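Local coordinates for protein Csc2 (Thermofilum pendens, PDB 4TXD) that probably binds RNA as the Cas7-family protein of a type I-D CRISPR system and binds a zinc ion, at residues A[40-46]-A[349-354]; A[134-139]-A[180-185]. All coordinates share one frame; numbering follows the deposited sequence.

How the interactions relate
Both contacts sit on the same side of the chain's centre, about 18 Å apart between their centres, with nearest atoms about 4 Å apart but not touching. Interaction 1 closes a long loop of chain within which interaction 2 is nested. Helix 343-365 joins them: it supplies 349-354 to interaction 1, and its later turns pack against Leu-135, Phe-137 and Lys-185 of interaction 2. The zinc ion, held by Cys-146, Asp-165, Cys-168 and Cys-171, is about 11 Å from the side chain of Phe-354 and about 8 Å from that of Lys-139. Phe-354 touches Thr-172, next to the zinc ligand Cys-171, and Phe-167, just before Cys-168, meets the ring of Phe-137, so the zinc-binding segment reaches both contacts.

Interaction 1: residues A[40-46]-A[349-354]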
loop_
_atom_site.group_PDB
_atom_site.type_symbol
_atom_site.label_atom_id
_atom_site.label_comp_id
_atom_site.label_asym_id
_atom_site.label_seq_id
_atom_site.Cartn_x
_atom_site.Cartn_y
_atom_site.Cartn_z
ATOM N N ILE A 40 3.455 16.786 -10.633
ATOM C CA ILE A 40 4.195 16.139 -11.709
ATOM C C ILE A 40 5.061 17.194 -12.399
ATOM O O ILE A 40 4.595 18.297 -12.685
ATOM C CB ILE A 40 3.256 15.464 -12.731
ATOM C CG1 ILE A 40 2.365 14.427 -12.035
ATOM C CG2 ILE A 40 4.053 14.804 -13.844
ATOM C CD1 ILE A 40 1.277 13.836 -12.938
ATOM N N GLY A 41 6.329 16.869 -12.621
ATOM C CA GLY A 41 7.221 17.754 -13.348
ATOM C C GLY A 41 8.044 18.668 -12.463
ATOM O O GLY A 41 8.960 19.334 -12.947
ATOM N N ASP A 42 7.713 18.722 -11.175
ATOM C CA ASP A 42 8.501 19.498 -10.223
ATOM C C ASP A 42 9.956 19.048 -10.262
ATOM O O ASP A 42 10.250 17.855 -10.163
ATOM C CB ASP A 42 7.943 19.361 -8.805
ATOM C CG ASP A 42 8.853 19.989 -7.752
ATOM O OD1 ASP A 42 9.587 20.948 -8.086
ATOM O OD2 ASP A 42 8.834 19.528 -6.587
ATOM N N LYS A 43 10.861 20.011 -10.411
ATOM C CA LYS A 43 12.288 19.718 -10.465
ATOM C C LYS A 43 12.774 19.001 -9.200
ATOM O O LYS A 43 13.718 18.202 -9.248
ATOM C CB LYS A 43 13.087 21.012 -10.676
ATOM N N ASP A 44 12.119 19.272 -8.076
ATOM C CA ASP A 44 12.569 18.762 -6.786
ATOM C C ASP A 44 11.779 17.562 -6.246
ATOM O O ASP A 44 11.765 17.344 -5.038
ATOM C CB ASP A 44 12.524 19.891 -5.756
ATOM C CG ASP A 44 13.474 21.028 -6.094
ATOM O OD1 ASP A 44 14.590 20.743 -6.582
ATOM O OD2 ASP A 44 13.104 22.203 -5.875
ATOM N N ARG A 45 11.155 16.783 -7.101
ATOM C CA ARG A 45 10.378 15.640 -6.669
ATOM C C ARG A 45 11.093 14.694 -5.753
ATOM O O ARG A 45 10.488 14.089 -4.935
ATOM C CB ARG A 45 9.861 14.855 -7.851
ATOM C CG ARG A 45 8.615 15.467 -8.388
ATOM C CD ARG A 45 7.759 14.513 -9.117
ATOM N NE ARG A 45 7.169 13.519 -8.267
ATOM C CZ ARG A 45 6.487 12.496 -8.742
ATOM N NH1 ARG A 45 6.321 12.380 -10.026
ATOM N NH2 ARG A 45 5.992 11.603 -7.945
ATOM N N ILE A 46 12.384 14.563 -5.937
ATOM C CA ILE A 46 13.196 13.662 -5.121
ATOM C C ILE A 46 13.450 14.222 -3.714
ATOM O O ILE A 46 13.699 13.472 -2.764
ATOM C CB ILE A 46 14.551 13.371 -5.809
ATOM C CG1 ILE A 46 14.318 12.737 -7.182
ATOM C CG2 ILE A 46 15.438 12.481 -4.938
ATOM C CD1 ILE A 46 13.362 11.556 -7.172
ATOM N N ARG A 349 1.906 8.804 -16.071
ATOM C CA ARG A 349 2.624 10.073 -16.271
ATOM C C ARG A 349 3.434 10.462 -15.033
ATOM O O ARG A 349 4.587 10.885 -15.136
ATOM C CB ARG A 349 1.660 11.220 -16.602
ATOM C CG ARG A 349 1.112 11.247 -18.033
ATOM C CD ARG A 349 0.026 12.328 -18.188
ATOM N NE ARG A 349 0.481 13.624 -17.698
ATOM C CZ ARG A 349 -0.067 14.294 -16.683
ATOM N NH1 ARG A 349 -1.124 13.816 -16.044
ATOM N NH2 ARG A 349 0.441 15.458 -16.311
ATOM N N SER A 350 2.819 10.328 -13.862
ATOM C CA SER A 350 3.480 10.653 -12.598
ATOM C C SER A 350 4.649 9.707 -12.299
ATOM O O SER A 350 5.680 10.119 -11.752
ATOM C CB SER A 350 2.467 10.604 -11.453
ATOM O OG SER A 350 2.979 11.215 -10.291
ATOM N N SER A 351 4.512 8.456 -12.661
ATOM C CA SER A 351 5.522 7.491 -12.342
ATOM C C SER A 351 6.749 7.698 -13.196
ATOM O O SER A 351 7.829 7.654 -12.718
ATOM C CB SER A 351 5.024 6.071 -12.511
ATOM O OG SER A 351 5.874 5.122 -11.972
ATOM N N ILE A 352 6.535 7.931 -14.479
ATOM C CA ILE A 352 7.651 8.120 -15.375
ATOM C C ILE A 352 8.338 9.434 -15.035
ATOM O O ILE A 352 9.507 9.546 -15.168
ATOM C CB ILE A 352 7.231 8.004 -16.844
ATOM C CG1 ILE A 352 8.432 7.783 -17.725
ATOM C CG2 ILE A 352 6.433 9.206 -17.245
ATOM C CD1 ILE A 352 9.020 6.418 -17.548
ATOM N N ASP A 353 7.581 10.387 -14.543
ATOM C CA ASP A 353 8.128 11.624 -14.076
ATOM C C ASP A 353 9.095 11.400 -12.916
ATOM O O ASP A 353 10.195 11.866 -12.933
ATOM C CB ASP A 353 7.034 12.565 -13.651
ATOM C CG ASP A 353 7.543 13.906 -13.260
ATOM O OD1 ASP A 353 8.244 14.528 -14.042
ATOM O OD2 ASP A 353 7.239 14.336 -12.174
ATOM N N PHE A 354 8.643 10.661 -11.918
ATOM C CA PHE A 354 9.497 10.279 -10.816
ATOM C C PHE A 354 10.767 9.569 -11.276
ATOM O O PHE A 354 11.834 9.858 -10.826
ATOM C CB PHE A 354 8.730 9.393 -9.842
ATOM C CG PHE A 354 9.481 9.060 -8.600
ATOM C CD1 PHE A 354 9.375 9.838 -7.497
ATOM C CD2 PHE A 354 10.286 7.974 -8.557
ATOM C CE1 PHE A 354 10.049 9.527 -6.362
ATOM C CE2 PHE A 354 10.969 7.662 -7.429
ATOM C CZ PHE A 354 10.847 8.440 -6.332
#
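Gly-41 and Arg-45 both reach for the carboxylate of Asp-353, pinning a loop with a type I beta turn (Asp-42 to Arg-45) onto helix 343-365. One oxygen does the work: Asp-353 OD2 accepts from Gly-41 N at 2.7 Å, from above the carboxylate plane, and from Arg-45 NH1 at 3.0 Å, on the anti side, in a salt bridge that is nearly straight (169° at the hydrogen). Asp-353 gets there with CG anti to its backbone N (chi1 -175°). Arg-45 NH1 also gives a bond to Ser-350 O, 2.9 Å away, a carbonyl that already accepts the helical N-H of Phe-354. The guanidinium thus reads both a side chain and a backbone oxygen one turn apart, and CB of Phe-354 lies over one of its faces. The bend in Arg-45 at chi3 (68°) turns the group toward the helix.

Aliphatic side chains flank this polar centre. Ile-40 CG2 lies against the Asp-353 carboxylate, while its CD1 spans Ser-350 CB and one face of the Arg-349 guanidinium, 3.8 Å from Arg-349 NH2. Beyond the turn, Ile-46 CD1 makes a CH-pi contact over the Phe-354 ring, 4.3 Å from the centroid.

Further out, Glu-254 takes Arg-45 NH2 in a second salt bridge and also bonds Ser-350 OG, so the arginine sits between two acids, which would probably offset the nearby like charge of Arg-196. Asp-353 OD1 pairs with Lys-357, and Arg-349 NH1 with Asp-346. Gly-41 has a positive phi that would jam a side chain against the preceding carbonyl. An Asx turn overlaps the beta turn: Asp-44 N donates to Asp-42 OD1 at 3.0 Å.

Interaction 2: residues A[134-139]-A[180-185]; sequences DLGFKK and EQHNEK
Phe-137 and Asn-183 face each other as a single antiparallel bridge, a non-hydrogen-bonded pair flanked by two backbone bonds, Glu-184 N to Gly-136 O and Lys-138 N to His-182 O, both 2.9 Å. The bridge forms just where helix 118-134 ends in a Schellman motif at Gly-136. A side chain at that glycine would run into Asn-183 OD1.

Asn-183 carries the contact. With CG anti to the backbone N (chi1 -170°), its amide reaches back to the 134-139 backbone: ND2 donates to Leu-135 O at 3.0 Å, approaching from above that carbonyl's plane, and the same nitrogen sits over the centre of the Phe-137 ring, 3.3 Å above the ring plane. Amide and ring are steeply inclined, 74° apart. At the other end, OD1 accepts from Lys-185 N, which lies in the plane of the Asn-183 side-chain carbonyl, closing an Asx turn. With an alanine here, lacking the amide, Leu-135 O would probably be left without this donor, the Phe-137 ring without the nitrogen over its centre, and Lys-185 N without its acceptor.

On the outer flank Lys-138 runs fully extended alongside the 180-184 turn. Its CD and CE brush the carbonyls of Gln-181 and Glu-180, and NZ ends on Glu-180 O at 2.7 Å, with a water linking it to Glu-180 OE2. A second water ties Lys-139 N to His-182 O, the carbonyl that also accepts from Lys-138 N. Lys-185 CE leans on Leu-135 O.

The bridge joins the exit of helix 118-134 to the loop between strands 176-178 and 191-193. Lys-139 NZ bonds Met-164 O close to the zinc ligand Asp-165, and Leu-135, Phe-137 and Lys-185 all rest on helix 343-365.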
loop_
_atom_site.group_PDB
_atom_site.type_symbol
_atom_site.label_atom_id
_atom_site.label_comp_id
_atom_site.label_asym_id
_atom_site.label_seq_id
_atom_site.Cartn_x
_atom_site.Cartn_y
_atom_site.Cartn_z
ATOM N N ASP A 134 14.694 5.756 -23.138
ATOM C CA ASP A 134 15.590 6.910 -23.219
ATOM C C ASP A 134 16.293 7.173 -21.891
ATOM O O ASP A 134 17.387 7.726 -21.859
ATOM C CB ASP A 134 14.828 8.179 -23.627
ATOM C CG ASP A 134 14.265 8.114 -25.045
ATOM O OD1 ASP A 134 14.650 7.211 -25.821
ATOM O OD2 ASP A 134 13.431 8.984 -25.384
ATOM N N LEU A 135 15.684 6.775 -20.800
ATOM C CA LEU A 135 16.235 7.042 -19.488
ATOM C C LEU A 135 17.139 5.934 -19.014
ATOM O O LEU A 135 17.610 5.955 -17.917
ATOM C CB LEU A 135 15.123 7.235 -18.485
ATOM C CG LEU A 135 14.305 8.492 -18.601
ATOM C CD1 LEU A 135 13.062 8.377 -17.755
ATOM C CD2 LEU A 135 15.110 9.692 -18.207
ATOM N N GLY A 136 17.351 4.964 -19.867
ATOM C CA GLY A 136 18.291 3.904 -19.582
ATOM C C GLY A 136 17.684 2.599 -19.109
ATOM O O GLY A 136 18.388 1.601 -18.981
ATOM N N PHE A 137 16.389 2.586 -18.847
ATOM C CA PHE A 137 15.763 1.389 -18.348
ATOM C C PHE A 137 15.756 0.237 -19.350
ATOM O O PHE A 137 15.608 0.446 -20.512
ATOM C CB PHE A 137 14.370 1.694 -17.829
ATOM C CG PHE A 137 14.356 2.551 -16.610
ATOM C CD1 PHE A 137 14.495 1.999 -15.367
ATOM C CD2 PHE A 137 14.201 3.886 -16.709
ATOM C CE1 PHE A 137 14.501 2.777 -14.263
ATOM C CE2 PHE A 137 14.192 4.663 -15.606
ATOM C CZ PHE A 137 14.340 4.111 -14.376
ATOM N N LYS A 138 15.903 -0.970 -18.853
ATOM C CA LYS A 138 16.093 -2.142 -19.694
ATOM C C LYS A 138 14.811 -2.935 -19.923
ATOM O O LYS A 138 14.636 -3.528 -20.981
ATOM C CB LYS A 138 17.157 -3.060 -19.081
ATOM C CG LYS A 138 18.565 -2.493 -19.174
ATOM C CD LYS A 138 19.594 -3.487 -18.653
ATOM C CE LYS A 138 20.991 -2.917 -18.754
ATOM N NZ LYS A 138 21.993 -3.842 -18.166
ATOM N N LYS A 139 13.925 -2.950 -18.956
ATOM C CA LYS A 139 12.688 -3.677 -19.121
ATOM C C LYS A 139 11.673 -2.872 -19.904
ATOM O O LYS A 139 10.719 -2.399 -19.368
ATOM C CB LYS A 139 12.145 -4.078 -17.772
ATOM C CG LYS A 139 12.798 -5.332 -17.248
ATOM C CD LYS A 139 14.192 -5.126 -16.686
ATOM C CE LYS A 139 14.775 -6.406 -16.110
ATOM N NZ LYS A 139 14.331 -6.663 -14.729
ATOM N N GLU A 180 22.309 -2.333 -12.220
ATOM C CA GLU A 180 22.590 -2.270 -13.647
ATOM C C GLU A 180 21.683 -3.220 -14.438
ATOM O O GLU A 180 21.513 -3.067 -15.644
ATOM C CB GLU A 180 24.060 -2.597 -13.920
ATOM C CG GLU A 180 24.510 -2.245 -15.325
ATOM C CD GLU A 180 25.949 -2.649 -15.587
ATOM O OE1 GLU A 180 26.587 -3.214 -14.669
ATOM O OE2 GLU A 180 26.441 -2.393 -16.708
ATOM N N GLN A 181 21.106 -4.204 -13.764
ATOM C CA GLN A 181 20.146 -5.086 -14.426
ATOM C C GLN A 181 18.877 -4.341 -14.838
ATOM O O GLN A 181 18.204 -4.719 -15.801
ATOM C CB GLN A 181 19.803 -6.263 -13.518
ATOM C CG GLN A 181 20.999 -7.148 -13.237
ATOM C CD GLN A 181 20.607 -8.581 -12.941
ATOM O OE1 GLN A 181 19.570 -9.060 -13.400
ATOM N NE2 GLN A 181 21.439 -9.275 -12.171
ATOM N N HIS A 182 18.565 -3.260 -14.135
ATOM C CA HIS A 182 17.342 -2.518 -14.408
ATOM C C HIS A 182 17.578 -1.337 -15.314
ATOM O O HIS A 182 16.721 -0.974 -16.112
ATOM C CB HIS A 182 16.706 -2.057 -13.094
ATOM C CG HIS A 182 16.496 -3.178 -12.128
ATOM N ND1 HIS A 182 17.452 -3.555 -11.212
ATOM C CD2 HIS A 182 15.465 -4.044 -11.979
ATOM C CE1 HIS A 182 17.009 -4.592 -10.519
ATOM N NE2 HIS A 182 15.807 -4.910 -10.968
ATOM N N ASN A 183 18.747 -0.728 -15.182
ATOM C CA ASN A 183 19.031 0.486 -15.909
ATOM C C ASN A 183 20.510 0.496 -16.288
ATOM O O ASN A 183 21.380 0.296 -15.436
ATOM C CB ASN A 183 18.651 1.717 -15.067
ATOM C CG ASN A 183 18.710 3.004 -15.857
ATOM O OD1 ASN A 183 19.747 3.345 -16.420
ATOM N ND2 ASN A 183 17.585 3.726 -15.919
ATOM N N GLU A 184 20.786 0.719 -17.570
ATOM C CA GLU A 184 22.147 0.648 -18.098
ATOM C C GLU A 184 23.037 1.763 -17.553
ATOM O O GLU A 184 24.262 1.669 -17.633
ATOM C CB GLU A 184 22.130 0.699 -19.637
ATOM C CG GLU A 184 21.607 2.018 -20.189
ATOM C CD GLU A 184 21.540 2.046 -21.707
ATOM O OE1 GLU A 184 21.726 0.986 -22.339
ATOM O OE2 GLU A 184 21.300 3.137 -22.266
ATOM N N LYS A 185 22.426 2.813 -17.005
ATOM C CA LYS A 185 23.183 3.894 -16.379
ATOM C C LYS A 185 23.645 3.569 -14.950
ATOM O O LYS A 185 24.348 4.375 -14.330
ATOM C CB LYS A 185 22.359 5.179 -16.355
ATOM C CG LYS A 185 21.891 5.678 -17.732
ATOM C CD LYS A 185 20.925 6.844 -17.556
ATOM C CE LYS A 185 20.377 7.346 -18.882
ATOM N NZ LYS A 185 21.421 8.018 -19.701
HETATM O O HOH W 1 24.188 -2.606 -19.030
HETATM O O HOH W 2 13.974 -1.629 -16.431
#